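Local coordinates for protein 4'-phospho-dehydrooxetanocin synthase (Bacillus megaterium, PDB 5UL3) that catalyses the cobalamin-dependent radical SAM oxidative ring contraction of dAMP to an oxetane aldehyde in oxetanocin A biosynthesis, at residues A[56-61]-A[147-152]; A[142-147]-A[153-158]; A[474-479]-A[639-644]; A[593-598]-A[681-686]. All blocks are in the same frame, centred on the assembly; numbering follows the deposited sequence. Where two conformers were deposited one is given.

Interaction 1: residues A[56-61]-A[147-152]. With EDO (1,2-ethanediol), chain N.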
loop_
_atom_site.group_PDB
_atom_site.type_symbol
_atom_site.label_atom_id
_atom_site.label_comp_id
_atom_site.label_asym_id
_atom_site.label_seq_id
_atom_site.Cartn_x
_atom_site.Cartn_y
_atom_site.Cartn_z
ATOM N N THR A 56 13.881 -15.882 -11.264
ATOM C CA THR A 56 13.758 -15.330 -12.621
ATOM C C THR A 56 15.022 -15.499 -13.468
ATOM O O THR A 56 15.295 -16.604 -13.950
ATOM C CB THR A 56 13.317 -13.850 -12.606
ATOM O OG1 THR A 56 14.312 -12.999 -12.017
ATOM C CG2 THR A 56 11.990 -13.699 -11.838
ATOM N N ASP A 57 15.790 -14.432 -13.670
ATOM C CA ASP A 57 16.911 -14.457 -14.606
ATOM C C ASP A 57 18.204 -15.012 -14.006
ATOM O O ASP A 57 19.264 -14.840 -14.615
ATOM C CB ASP A 57 17.165 -13.068 -15.186
ATOM C CG ASP A 57 17.655 -12.057 -14.153
ATOM O OD1 ASP A 57 17.615 -12.325 -12.934
ATOM O OD2 ASP A 57 18.070 -10.965 -14.585
ATOM N N ASN A 58 18.137 -15.692 -12.858
ATOM C CA ASN A 58 19.335 -16.300 -12.293
ATOM C C ASN A 58 19.017 -17.639 -11.647
ATOM O O ASN A 58 19.849 -18.181 -10.905
ATOM C CB ASN A 58 20.011 -15.342 -11.282
ATOM C CG ASN A 58 19.076 -14.907 -10.173
ATOM O OD1 ASN A 58 18.816 -15.654 -9.226
ATOM N ND2 ASN A 58 18.581 -13.671 -10.272
ATOM N N THR A 59 17.838 -18.195 -11.926
ATOM C CA THR A 59 17.463 -19.473 -11.354
ATOM C C THR A 59 18.497 -20.535 -11.724
ATOM O O THR A 59 18.982 -20.589 -12.858
ATOM C CB THR A 59 16.074 -19.884 -11.852
ATOM O OG1 THR A 59 15.164 -18.780 -11.671
ATOM C CG2 THR A 59 15.561 -21.064 -11.045
ATOM N N THR A 60 18.841 -21.357 -10.746
ATOM C CA THR A 60 19.984 -22.262 -10.812
ATOM C C THR A 60 19.564 -23.636 -10.320
ATOM O O THR A 60 18.886 -23.746 -9.301
ATOM C CB THR A 60 21.151 -21.758 -9.932
ATOM O OG1 THR A 60 21.492 -20.429 -10.306
ATOM C CG2 THR A 60 22.383 -22.655 -10.112
ATOM N N LEU A 61 19.991 -24.687 -11.029
ATOM C CA LEU A 61 19.781 -26.063 -10.602
ATOM C C LEU A 61 21.114 -26.696 -10.213
ATOM O O LEU A 61 22.089 -26.602 -10.966
ATOM C CB LEU A 61 19.122 -26.877 -11.722
ATOM C CG LEU A 61 18.997 -28.375 -11.475
ATOM C CD1 LEU A 61 18.067 -28.661 -10.310
ATOM C CD2 LEU A 61 18.509 -29.066 -12.744
ATOM N N LEU A 147 16.055 -13.515 -0.645
ATOM C CA LEU A 147 16.739 -14.707 -0.147
ATOM C C LEU A 147 17.008 -15.717 -1.260
ATOM O O LEU A 147 18.067 -16.368 -1.272
ATOM C CB LEU A 147 15.910 -15.362 0.959
ATOM C CG LEU A 147 15.800 -14.547 2.252
ATOM C CD1 LEU A 147 14.845 -15.253 3.245
ATOM C CD2 LEU A 147 17.160 -14.305 2.902
ATOM N N ARG A 148 16.060 -15.877 -2.198
ATOM C CA ARG A 148 16.290 -16.811 -3.303
ATOM C C ARG A 148 17.393 -16.323 -4.231
ATOM O O ARG A 148 18.237 -17.121 -4.675
ATOM C CB ARG A 148 14.989 -17.050 -4.089
ATOM C CG ARG A 148 13.954 -17.799 -3.266
ATOM C CD ARG A 148 12.650 -17.989 -4.038
ATOM N NE ARG A 148 11.696 -18.795 -3.283
ATOM C CZ ARG A 148 10.393 -18.848 -3.560
ATOM N NH1 ARG A 148 9.896 -18.136 -4.568
ATOM N NH2 ARG A 148 9.589 -19.599 -2.829
ATOM N N LYS A 149 17.407 -15.024 -4.545
ATOM C CA LYS A 149 18.427 -14.521 -5.455
ATOM C C LYS A 149 19.816 -14.633 -4.839
ATOM O O LYS A 149 20.775 -14.988 -5.528
ATOM C CB LYS A 149 18.143 -13.074 -5.856
ATOM C CG LYS A 149 19.204 -12.503 -6.808
ATOM C CD LYS A 149 18.837 -11.076 -7.278
ATOM C CE LYS A 149 19.832 -10.573 -8.355
ATOM N NZ LYS A 149 19.168 -9.640 -9.338
ATOM N N GLU A 150 19.936 -14.376 -3.540
ATOM C CA GLU A 150 21.207 -14.583 -2.848
ATOM C C GLU A 150 21.498 -16.060 -2.567
ATOM O O GLU A 150 22.594 -16.386 -2.087
ATOM C CB GLU A 150 21.208 -13.798 -1.540
ATOM C CG GLU A 150 21.235 -12.288 -1.739
ATOM C CD GLU A 150 22.591 -11.779 -2.217
ATOM O OE1 GLU A 150 23.620 -12.468 -2.015
ATOM O OE2 GLU A 150 22.616 -10.678 -2.804
ATOM N N GLN A 151 20.548 -16.937 -2.868
ATOM C CA GLN A 151 20.622 -18.372 -2.619
ATOM C C GLN A 151 20.991 -18.656 -1.170
ATOM O O GLN A 151 21.867 -19.465 -0.866
ATOM C CB GLN A 151 21.578 -19.052 -3.607
ATOM C CG GLN A 151 21.269 -18.667 -5.059
ATOM C CD GLN A 151 21.882 -19.605 -6.099
ATOM O OE1 GLN A 151 22.331 -20.701 -5.776
ATOM N NE2 GLN A 151 21.920 -19.157 -7.348
ATOM N N LEU A 152 20.288 -17.977 -0.258
ATOM C CA LEU A 152 20.538 -18.102 1.170
ATOM C C LEU A 152 19.625 -19.110 1.858
ATOM O O LEU A 152 19.997 -19.633 2.913
ATOM C CB LEU A 152 20.388 -16.732 1.854
ATOM C CG LEU A 152 21.442 -15.680 1.475
ATOM C CD1 LEU A 152 21.049 -14.324 2.047
ATOM C CD2 LEU A 152 22.839 -16.071 1.947
HETATM C C1 EDO N . 25.596 -8.552 -2.997
HETATM O O1 EDO N . 24.341 -8.616 -3.680
HETATM C C2 EDO N . 26.398 -9.794 -3.362
HETATM O O2 EDO N . 25.540 -10.946 -3.349
HETATM O O HOH W 1 16.642 -10.961 -10.702
HETATM O O HOH W 2 20.984 -16.456 -7.860
#
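N58 lays its side-chain amide across the aliphatic chain of K149, and the two side chains cross at about a right angle. ND2 of N58 comes to 3.7 Å from CG of K149. CG of N58 sits between its backbone N and carbonyl carbon (chi1 56°), which brings the amide to the lysine. ND2 also hydrogen-bonds to E55 OE2 and gives a second, weak bond to D57 OD1. One water donates to D57 OD1 and accepts from K149 NZ, bridging opposite charges that stand 4.7 Å apart between OD1 and NZ. Another donates to N58 OD1 and to the carbonyl O of K149, and accepts from Q151 NE2. Segment 147-152 carries the last turn of helix 138-149 and the chain just beyond it, in the Rossmann fold that houses cobalamin. A Schellman motif closes the helix at Q151, whose phi is positive (52°). Segment 56-61 leads into strand 60-64 of the N-terminal antiparallel sheet. Q151 reaches that strand with its amide: NE2 makes a weak bond of 3.2 Å to T60 OG1. T60 OG1 itself donates to N58 O, 2.8 Å away. Q151 OE1 bonds to the Y62 hydroxyl.

Interaction 2: residues A[142-147]-A[153-158]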
loop_
_atom_site.group_PDB
_atom_site.type_symbol
_atom_site.label_atom_id
_atom_site.label_comp_id
_atom_site.label_asym_id
_atom_site.label_seq_id
_atom_site.Cartn_x
_atom_site.Cartn_y
_atom_site.Cartn_z
ATOM N N THR A 142 8.986 -9.858 -1.438
ATOM C CA THR A 142 10.338 -9.366 -1.672
ATOM C C THR A 142 11.350 -9.952 -0.696
ATOM O O THR A 142 12.530 -10.064 -1.041
ATOM C CB THR A 142 10.391 -7.829 -1.591
ATOM O OG1 THR A 142 10.040 -7.414 -0.265
ATOM C CG2 THR A 142 9.405 -7.213 -2.573
ATOM N N LEU A 143 10.940 -10.301 0.520
ATOM C CA LEU A 143 11.861 -11.026 1.395
ATOM C C LEU A 143 12.220 -12.374 0.785
ATOM O O LEU A 143 13.391 -12.769 0.762
ATOM C CB LEU A 143 11.249 -11.206 2.775
ATOM C CG LEU A 143 10.958 -9.907 3.507
ATOM C CD1 LEU A 143 10.267 -10.212 4.858
ATOM C CD2 LEU A 143 12.294 -9.148 3.676
ATOM N N SER A 144 11.212 -13.083 0.273
ATOM C CA SER A 144 11.456 -14.351 -0.416
ATOM C C SER A 144 12.398 -14.175 -1.591
ATOM O O SER A 144 13.382 -14.920 -1.735
ATOM C CB SER A 144 10.115 -14.945 -0.885
ATOM O OG SER A 144 10.316 -16.080 -1.713
ATOM N N SER A 145 12.102 -13.224 -2.482
ATOM C CA SER A 145 12.914 -13.138 -3.693
ATOM C C SER A 145 14.343 -12.691 -3.394
ATOM O O SER A 145 15.286 -13.147 -4.066
ATOM C CB SER A 145 12.258 -12.221 -4.720
ATOM O OG SER A 145 12.219 -10.859 -4.266
ATOM N N TYR A 146 14.520 -11.821 -2.402
ATOM C CA TYR A 146 15.865 -11.454 -1.962
ATOM C C TYR A 146 16.653 -12.694 -1.519
ATOM O O TYR A 146 17.791 -12.914 -1.955
ATOM C CB TYR A 146 15.775 -10.416 -0.832
ATOM C CG TYR A 146 17.112 -10.218 -0.148
ATOM C CD1 TYR A 146 18.080 -9.400 -0.700
ATOM C CD2 TYR A 146 17.425 -10.932 1.007
ATOM C CE1 TYR A 146 19.328 -9.262 -0.092
ATOM C CE2 TYR A 146 18.662 -10.814 1.610
ATOM C CZ TYR A 146 19.602 -9.973 1.064
ATOM O OH TYR A 146 20.830 -9.869 1.674
ATOM N N LEU A 147 16.055 -13.515 -0.645
ATOM C CA LEU A 147 16.739 -14.707 -0.147
ATOM C C LEU A 147 17.008 -15.717 -1.260
ATOM O O LEU A 147 18.067 -16.368 -1.272
ATOM C CB LEU A 147 15.910 -15.362 0.959
ATOM C CG LEU A 147 15.800 -14.547 2.252
ATOM C CD1 LEU A 147 14.845 -15.253 3.245
ATOM C CD2 LEU A 147 17.160 -14.305 2.902
ATOM N N ALA A 153 18.456 -19.399 1.294
ATOM C CA ALA A 153 17.485 -20.248 1.974
ATOM C C ALA A 153 16.476 -20.744 0.959
ATOM O O ALA A 153 16.260 -20.126 -0.083
ATOM C CB ALA A 153 16.745 -19.505 3.097
ATOM N N LYS A 154 15.876 -21.884 1.278
ATOM C CA LYS A 154 14.609 -22.272 0.678
ATOM C C LYS A 154 13.502 -21.526 1.412
ATOM O O LYS A 154 13.446 -21.556 2.640
ATOM C CB LYS A 154 14.418 -23.780 0.787
ATOM C CG LYS A 154 15.478 -24.551 -0.025
ATOM C CD LYS A 154 15.041 -25.991 -0.263
ATOM C CE LYS A 154 16.196 -26.958 -0.056
ATOM N NZ LYS A 154 15.738 -28.382 -0.038
ATOM N N VAL A 155 12.652 -20.826 0.672
ATOM C CA VAL A 155 11.631 -19.978 1.272
ATOM C C VAL A 155 10.269 -20.553 0.918
ATOM O O VAL A 155 10.010 -20.874 -0.244
ATOM C CB VAL A 155 11.742 -18.513 0.802
ATOM C CG1 VAL A 155 10.708 -17.625 1.525
ATOM C CG2 VAL A 155 13.158 -17.973 1.037
ATOM N N GLU A 156 9.409 -20.673 1.921
ATOM C CA GLU A 156 8.013 -21.054 1.730
ATOM C C GLU A 156 7.146 -19.858 2.096
ATOM O O GLU A 156 7.376 -19.224 3.127
ATOM C CB GLU A 156 7.652 -22.269 2.586
ATOM C CG GLU A 156 6.146 -22.465 2.807
ATOM C CD GLU A 156 5.613 -23.757 2.202
ATOM O OE1 GLU A 156 6.429 -24.534 1.658
ATOM O OE2 GLU A 156 4.380 -23.991 2.272
ATOM N N LEU A 157 6.165 -19.552 1.244
ATOM C CA LEU A 157 5.270 -18.415 1.432
ATOM C C LEU A 157 3.877 -18.920 1.772
ATOM O O LEU A 157 3.353 -19.810 1.088
ATOM C CB LEU A 157 5.204 -17.554 0.169
ATOM C CG LEU A 157 6.495 -16.777 -0.153
ATOM C CD1 LEU A 157 6.411 -16.174 -1.546
ATOM C CD2 LEU A 157 6.656 -15.692 0.909
ATOM N N ILE A 158 3.295 -18.354 2.822
ATOM C CA ILE A 158 1.915 -18.609 3.213
ATOM C C ILE A 158 1.213 -17.262 3.294
ATOM O O ILE A 158 1.740 -16.327 3.911
ATOM C CB ILE A 158 1.827 -19.336 4.566
ATOM C CG1 ILE A 158 2.629 -20.642 4.542
ATOM C CG2 ILE A 158 0.350 -19.629 4.903
ATOM C CD1 ILE A 158 2.703 -21.307 5.904
#
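V155 meets S144 and L147 with one methyl each, in the interface between the helix and second strand of a beta-alpha-beta unit. The unit is strand 119-124, helix 138-149 and strand 154-159, part of the Rossmann fold that houses cobalamin. The short helix and strand segments run nearly antiparallel, with their axes 8.4 Å apart at closest approach. V155 CG1 is anti to its backbone N (chi1 -176°), and this sends it to S144, where it lies 3.6 Å from OG. CG2, the other branch, goes to L147 and sits 3.8 Å from CB. The side chains of L147 and V155 cross at about a right angle. One turn back toward the start of the helix, L157 joins from the strand. Its CD1 is 3.9 Å from S144 OG, so the serine packs against two strand side chains through CB and OG.

The second shell fixes these groups. S144 OG hydrogen-bonds to S291 OG, and L157 also packs on S291. R148 NH2 bonds to the carbonyl O of V155 and pairs with D293. The strand hydrogen-bonds through K154, E156 and I158 to its neighbour, strand 119-124. T142 and L143, earlier on the same helix, touch the cobalamin. Where the chain turns from helix to strand, the backbone N of A153 is buried without a partner in the model: L147 O lies 4.0 Å from that N.

Interaction 3: residues A[474-479]-A[639-644]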
loop_
_atom_site.group_PDB
_atom_site.type_symbol
_atom_site.label_atom_id
_atom_site.label_comp_id
_atom_site.label_asym_id
_atom_site.label_seq_id
_atom_site.Cartn_x
_atom_site.Cartn_y
_atom_site.Cartn_z
ATOM N N ILE A 474 -7.982 15.519 5.273
ATOM C CA ILE A 474 -8.242 15.318 6.688
ATOM C C ILE A 474 -8.894 16.594 7.203
ATOM O O ILE A 474 -8.193 17.541 7.560
ATOM C CB ILE A 474 -6.948 15.007 7.457
ATOM C CG1 ILE A 474 -6.173 13.870 6.770
ATOM C CG2 ILE A 474 -7.266 14.612 8.871
ATOM C CD1 ILE A 474 -4.703 13.800 7.231
ATOM N N MET A 475 -10.226 16.615 7.214
ATOM C CA MET A 475 -10.985 17.830 7.520
ATOM C C MET A 475 -10.718 18.312 8.943
ATOM O O MET A 475 -10.422 19.491 9.166
ATOM C CB MET A 475 -12.478 17.553 7.309
ATOM C CG MET A 475 -13.430 18.680 7.803
ATOM S SD MET A 475 -13.236 20.170 6.808
ATOM C CE MET A 475 -13.982 19.634 5.258
ATOM N N PHE A 476 -10.811 17.411 9.913
ATOM C CA PHE A 476 -10.724 17.734 11.332
ATOM C C PHE A 476 -9.370 17.322 11.900
ATOM O O PHE A 476 -8.868 16.234 11.605
ATOM C CB PHE A 476 -11.835 17.016 12.102
ATOM C CG PHE A 476 -13.229 17.345 11.624
ATOM C CD1 PHE A 476 -13.833 18.548 11.982
ATOM C CD2 PHE A 476 -13.949 16.440 10.858
ATOM C CE1 PHE A 476 -15.117 18.850 11.568
ATOM C CE2 PHE A 476 -15.245 16.741 10.432
ATOM C CZ PHE A 476 -15.831 17.946 10.794
ATOM N N ASP A 477 -8.769 18.185 12.724
ATOM C CA ASP A 477 -7.607 17.751 13.490
ATOM C C ASP A 477 -7.673 18.370 14.880
ATOM O O ASP A 477 -8.243 19.448 15.069
ATOM C CB ASP A 477 -6.268 18.078 12.806
ATOM C CG ASP A 477 -5.930 19.565 12.808
ATOM O OD1 ASP A 477 -6.662 20.341 12.168
ATOM O OD2 ASP A 477 -4.883 19.941 13.402
ATOM N N GLN A 478 -7.078 17.663 15.841
ATOM C CA GLN A 478 -7.353 17.908 17.251
ATOM C C GLN A 478 -6.797 19.240 17.737
ATOM O O GLN A 478 -7.317 19.790 18.714
ATOM C CB GLN A 478 -6.793 16.756 18.095
ATOM C CG GLN A 478 -7.576 15.438 17.971
ATOM C CD GLN A 478 -7.138 14.563 16.797
ATOM O OE1 GLN A 478 -6.360 14.982 15.936
ATOM N NE2 GLN A 478 -7.628 13.331 16.779
ATOM N N LEU A 479 -5.780 19.785 17.080
ATOM C CA LEU A 479 -5.209 21.048 17.528
ATOM C C LEU A 479 -5.868 22.260 16.884
ATOM O O LEU A 479 -5.446 23.389 17.158
ATOM C CB LEU A 479 -3.697 21.071 17.260
ATOM C CG LEU A 479 -2.944 19.954 17.989
ATOM C CD1 LEU A 479 -1.440 20.007 17.740
ATOM C CD2 LEU A 479 -3.249 20.017 19.484
ATOM N N PHE A 639 -22.352 19.091 2.332
ATOM C CA PHE A 639 -23.062 20.272 2.791
ATOM C C PHE A 639 -23.647 20.095 4.180
ATOM O O PHE A 639 -24.053 21.091 4.792
ATOM C CB PHE A 639 -24.119 20.669 1.766
ATOM C CG PHE A 639 -23.531 21.305 0.547
ATOM C CD1 PHE A 639 -22.949 22.563 0.627
ATOM C CD2 PHE A 639 -23.507 20.637 -0.661
ATOM C CE1 PHE A 639 -22.370 23.157 -0.496
ATOM C CE2 PHE A 639 -22.922 21.216 -1.780
ATOM C CZ PHE A 639 -22.355 22.475 -1.702
ATOM N N LEU A 640 -23.653 18.871 4.709
ATOM C CA LEU A 640 -23.918 18.686 6.130
ATOM C C LEU A 640 -22.967 19.524 6.973
ATOM O O LEU A 640 -23.396 20.262 7.868
ATOM C CB LEU A 640 -23.783 17.218 6.515
ATOM C CG LEU A 640 -23.620 17.006 8.019
ATOM C CD1 LEU A 640 -24.960 17.259 8.787
ATOM C CD2 LEU A 640 -23.061 15.624 8.322
ATOM N N LEU A 641 -21.660 19.405 6.713
ATOM C CA LEU A 641 -20.698 20.165 7.502
ATOM C C LEU A 641 -20.854 21.665 7.277
ATOM O O LEU A 641 -20.728 22.457 8.221
ATOM C CB LEU A 641 -19.272 19.722 7.186
ATOM C CG LEU A 641 -18.221 20.411 8.048
ATOM C CD1 LEU A 641 -18.604 20.288 9.516
ATOM C CD2 LEU A 641 -16.849 19.781 7.789
ATOM N N LYS A 642 -21.122 22.082 6.037
ATOM C CA LYS A 642 -21.353 23.500 5.794
ATOM C C LYS A 642 -22.573 23.982 6.572
ATOM O O LYS A 642 -22.565 25.083 7.138
ATOM C CB LYS A 642 -21.515 23.762 4.297
ATOM C CG LYS A 642 -21.459 25.229 3.920
ATOM C CD LYS A 642 -21.524 25.413 2.414
ATOM C CE LYS A 642 -20.947 26.761 1.979
ATOM N NZ LYS A 642 -19.445 26.906 2.097
ATOM N N TYR A 643 -23.594 23.132 6.666
ATOM C CA TYR A 643 -24.798 23.456 7.424
ATOM C C TYR A 643 -24.515 23.529 8.922
ATOM O O TYR A 643 -25.006 24.438 9.606
ATOM C CB TYR A 643 -25.864 22.413 7.111
ATOM C CG TYR A 643 -27.217 22.632 7.747
ATOM C CD1 TYR A 643 -28.025 23.689 7.359
ATOM C CD2 TYR A 643 -27.698 21.751 8.698
ATOM C CE1 TYR A 643 -29.283 23.876 7.930
ATOM C CE2 TYR A 643 -28.958 21.924 9.270
ATOM C CZ TYR A 643 -29.738 22.987 8.886
ATOM O OH TYR A 643 -30.977 23.152 9.468
ATOM N N LEU A 644 -23.735 22.581 9.454
ATOM C CA LEU A 644 -23.379 22.631 10.871
ATOM C C LEU A 644 -22.573 23.886 11.203
ATOM O O LEU A 644 -22.832 24.547 12.218
ATOM C CB LEU A 644 -22.606 21.371 11.269
ATOM C CG LEU A 644 -23.390 20.051 11.269
ATOM C CD1 LEU A 644 -22.452 18.853 11.446
ATOM C CD2 LEU A 644 -24.424 20.066 12.365
#
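L641 sets CD2 against both M475 and F476, and CD1 against F476 alone, so that a helix of the C-terminal bundle meets a loop of the radical SAM domain. That domain is a partial TIM barrel. The loop follows strand 470-473, an outermost strand of its sheet, and L641 belongs to helix 620-648. M475 and L641 reach toward each other tip to tip. The L641 CG is anti to the backbone N, and this carries both methyls to the loop.

The shape of M475 explains the fit. CG is anti to the backbone N (chi1 171°), but the chain then folds at chi2 and again at chi3 (67° and 71°). The two bends bring CG, SD and CE all near one methyl: L641 CD2 is 3.6 Å from M475 CG, and it is 3.8 Å from both SD and CE of that residue. CG of M475 also lies 3.7 Å above the plane of the F476 ring, over its centre. F476 turns its CG beside the backbone N, and the ring extends toward the helix although its CB does not point there. L641 comes from the opposite direction and meets the ring obliquely.

All three side chains are buried. M475 also packs on L486, N489 and L493 of helix 484-493, and F476 lies on S594 and C597 of helix 588-617. The M475 side chain is about 9 Å from that of E436, which binds S-adenosylmethionine. At its far end F476 touches both branches of L641: CZ is 3.7 Å from CD2 and 3.8 Å from CD1.

Interaction 4: residues A[593-598]-A[681-686]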
loop_
_atom_site.group_PDB
_atom_site.type_symbol
_atom_site.label_atom_id
_atom_site.label_comp_id
_atom_site.label_asym_id
_atom_site.label_seq_id
_atom_site.Cartn_x
_atom_site.Cartn_y
_atom_site.Cartn_z
ATOM N N LEU A 593 -18.118 18.509 16.406
ATOM C CA LEU A 593 -18.408 18.438 14.980
ATOM C C LEU A 593 -17.798 17.184 14.359
ATOM O O LEU A 593 -18.429 16.523 13.522
ATOM C CB LEU A 593 -17.881 19.686 14.284
ATOM C CG LEU A 593 -18.636 20.991 14.513
ATOM C CD1 LEU A 593 -17.780 22.122 13.955
ATOM C CD2 LEU A 593 -19.983 20.945 13.835
ATOM N N SER A 594 -16.577 16.838 14.773
ATOM C CA SER A 594 -15.945 15.612 14.298
ATOM C C SER A 594 -16.745 14.391 14.730
ATOM O O SER A 594 -17.001 13.488 13.927
ATOM C CB SER A 594 -14.508 15.532 14.817
ATOM O OG SER A 594 -13.993 14.204 14.725
ATOM N N GLU A 595 -17.166 14.357 16.000
ATOM C CA GLU A 595 -17.982 13.250 16.486
ATOM C C GLU A 595 -19.287 13.134 15.709
ATOM O O GLU A 595 -19.700 12.025 15.342
ATOM C CB GLU A 595 -18.272 13.424 17.981
ATOM C CG GLU A 595 -19.071 12.293 18.606
ATOM C CD GLU A 595 -19.428 12.554 20.066
ATOM O OE1 GLU A 595 -20.163 13.528 20.338
ATOM O OE2 GLU A 595 -18.976 11.785 20.941
ATOM N N ALA A 596 -19.961 14.260 15.461
ATOM C CA ALA A 596 -21.223 14.208 14.725
ATOM C C ALA A 596 -21.016 13.661 13.318
ATOM O O ALA A 596 -21.840 12.892 12.820
ATOM C CB ALA A 596 -21.866 15.589 14.651
ATOM N N CYS A 597 -19.930 14.067 12.659
ATOM C CA CYS A 597 -19.662 13.563 11.314
ATOM C C CYS A 597 -19.383 12.066 11.331
ATOM O O CYS A 597 -19.809 11.344 10.421
ATOM C CB CYS A 597 -18.506 14.335 10.692
ATOM S SG CYS A 597 -18.953 16.014 10.196
ATOM N N GLN A 598 -18.672 11.570 12.352
ATOM C CA GLN A 598 -18.543 10.118 12.478
ATOM C C GLN A 598 -19.903 9.455 12.670
ATOM O O GLN A 598 -20.171 8.394 12.092
ATOM C CB GLN A 598 -17.616 9.738 13.630
ATOM C CG GLN A 598 -17.436 8.233 13.732
ATOM C CD GLN A 598 -16.685 7.681 12.529
ATOM O OE1 GLN A 598 -15.571 8.116 12.232
ATOM N NE2 GLN A 598 -17.292 6.733 11.828
ATOM N N GLY A 681 -22.813 25.344 20.240
ATOM C CA GLY A 681 -21.927 24.250 19.882
ATOM C C GLY A 681 -22.004 23.019 20.756
ATOM O O GLY A 681 -21.123 22.152 20.674
ATOM N N SER A 682 -23.027 22.916 21.596
ATOM C CA SER A 682 -23.210 21.740 22.428
ATOM C C SER A 682 -23.484 20.514 21.558
ATOM O O SER A 682 -23.932 20.619 20.415
ATOM C CB SER A 682 -24.368 21.964 23.403
ATOM O OG SER A 682 -25.557 22.304 22.706
ATOM N N LYS A 683 -23.207 19.334 22.120
ATOM C CA LYS A 683 -23.522 18.091 21.418
ATOM C C LYS A 683 -25.014 17.987 21.135
ATOM O O LYS A 683 -25.421 17.547 20.052
ATOM C CB LYS A 683 -23.063 16.886 22.237
ATOM C CG LYS A 683 -21.579 16.826 22.542
ATOM C CD LYS A 683 -21.267 15.567 23.339
ATOM C CE LYS A 683 -19.821 15.504 23.772
ATOM N NZ LYS A 683 -18.902 15.352 22.616
ATOM N N GLU A 684 -25.844 18.406 22.094
ATOM C CA GLU A 684 -27.288 18.306 21.933
ATOM C C GLU A 684 -27.773 19.160 20.768
ATOM O O GLU A 684 -28.590 18.714 19.954
ATOM C CB GLU A 684 -27.989 18.713 23.232
ATOM C CG GLU A 684 -29.427 18.229 23.334
ATOM C CD GLU A 684 -30.090 18.624 24.645
ATOM O OE1 GLU A 684 -30.124 19.834 24.961
ATOM O OE2 GLU A 684 -30.571 17.718 25.360
ATOM N N ASN A 685 -27.292 20.399 20.674
ATOM C CA ASN A 685 -27.734 21.252 19.577
ATOM C C ASN A 685 -27.214 20.728 18.245
ATOM O O ASN A 685 -27.943 20.717 17.249
ATOM C CB ASN A 685 -27.278 22.695 19.794
ATOM C CG ASN A 685 -27.889 23.659 18.779
ATOM O OD1 ASN A 685 -29.110 23.709 18.600
ATOM N ND2 ASN A 685 -27.040 24.418 18.103
ATOM N N ILE A 686 -25.953 20.289 18.215
ATOM C CA ILE A 686 -25.370 19.775 16.978
ATOM C C ILE A 686 -26.165 18.570 16.474
ATOM O O ILE A 686 -26.511 18.493 15.289
ATOM C CB ILE A 686 -23.876 19.461 17.200
ATOM C CG1 ILE A 686 -23.085 20.765 17.236
ATOM C CG2 ILE A 686 -23.309 18.548 16.109
ATOM C CD1 ILE A 686 -21.656 20.617 17.733
#
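K683 reaches over to E595 at the outer margin of a helix-helix contact in the C-terminal helix bundle. Its CG lies beside the backbone N, and from CB through CG the chain runs out extended. The first close approach comes at CD, which is 3.8 Å from E595 OE1. CE stands 4.0 Å from that same OE1. The chain then bends at its last torsion (chi4 -67°), and this turns NZ to the glutamate. NZ forms a salt bridge with E595 OE1 at 3.2 Å and also hydrogen-bonds to N592 OD1. E595 answers with a fully extended chain that crosses the lysine at about a right angle. The ammonium does not lie in the carboxylate plane: it meets OE1 from above, 46° out of it.

Under this pair the contact turns apolar. I686 CG2 packs 3.6 Å from A596 CB, at the place where helix 588-617 and helix 683-709 bring their backbones nearest within the two segments. The other branch of I686 ends at CD1, which is 4.3 Å from L593 CD2. L593 in turn packs on L644 and L648 of helix 620-648, so a third helix of the bundle backs the same core. S682 is the N-cap of helix 683-709: in one of its two conformers OG accepts from N685 N. Just before it, N592 ND2 hydrogen-bonds to the carbonyl O of G681. N592 thus holds both the loop and the lysine.

E595 and K683 are exposed, and K683 touches a crystal neighbour. Solvent would probably screen their charges, so the salt bridge may add little beside the buried contacts of I686.

From the N terminus, interaction 1 opens at 56-61 and closes at 147-152, joining the N-terminal antiparallel sheet to the end of helix 138-149. Interaction 2 opens on that helix before interaction 1 closes, so the two cross, and they share L147. It closes a short loop of a few residues inside the cobalamin-binding fold. Far along the chain, and on the opposite side of its centre, interaction 3 opens at 474-479 in the radical SAM domain. Interaction 4 opens at 593-598, before interaction 3 closes at 639-644, and itself closes at 681-686. These two also cross, and they touch. Interaction 3 ties the partial barrel to the C-terminal helices, and interaction 4 joins two of those helices to each other.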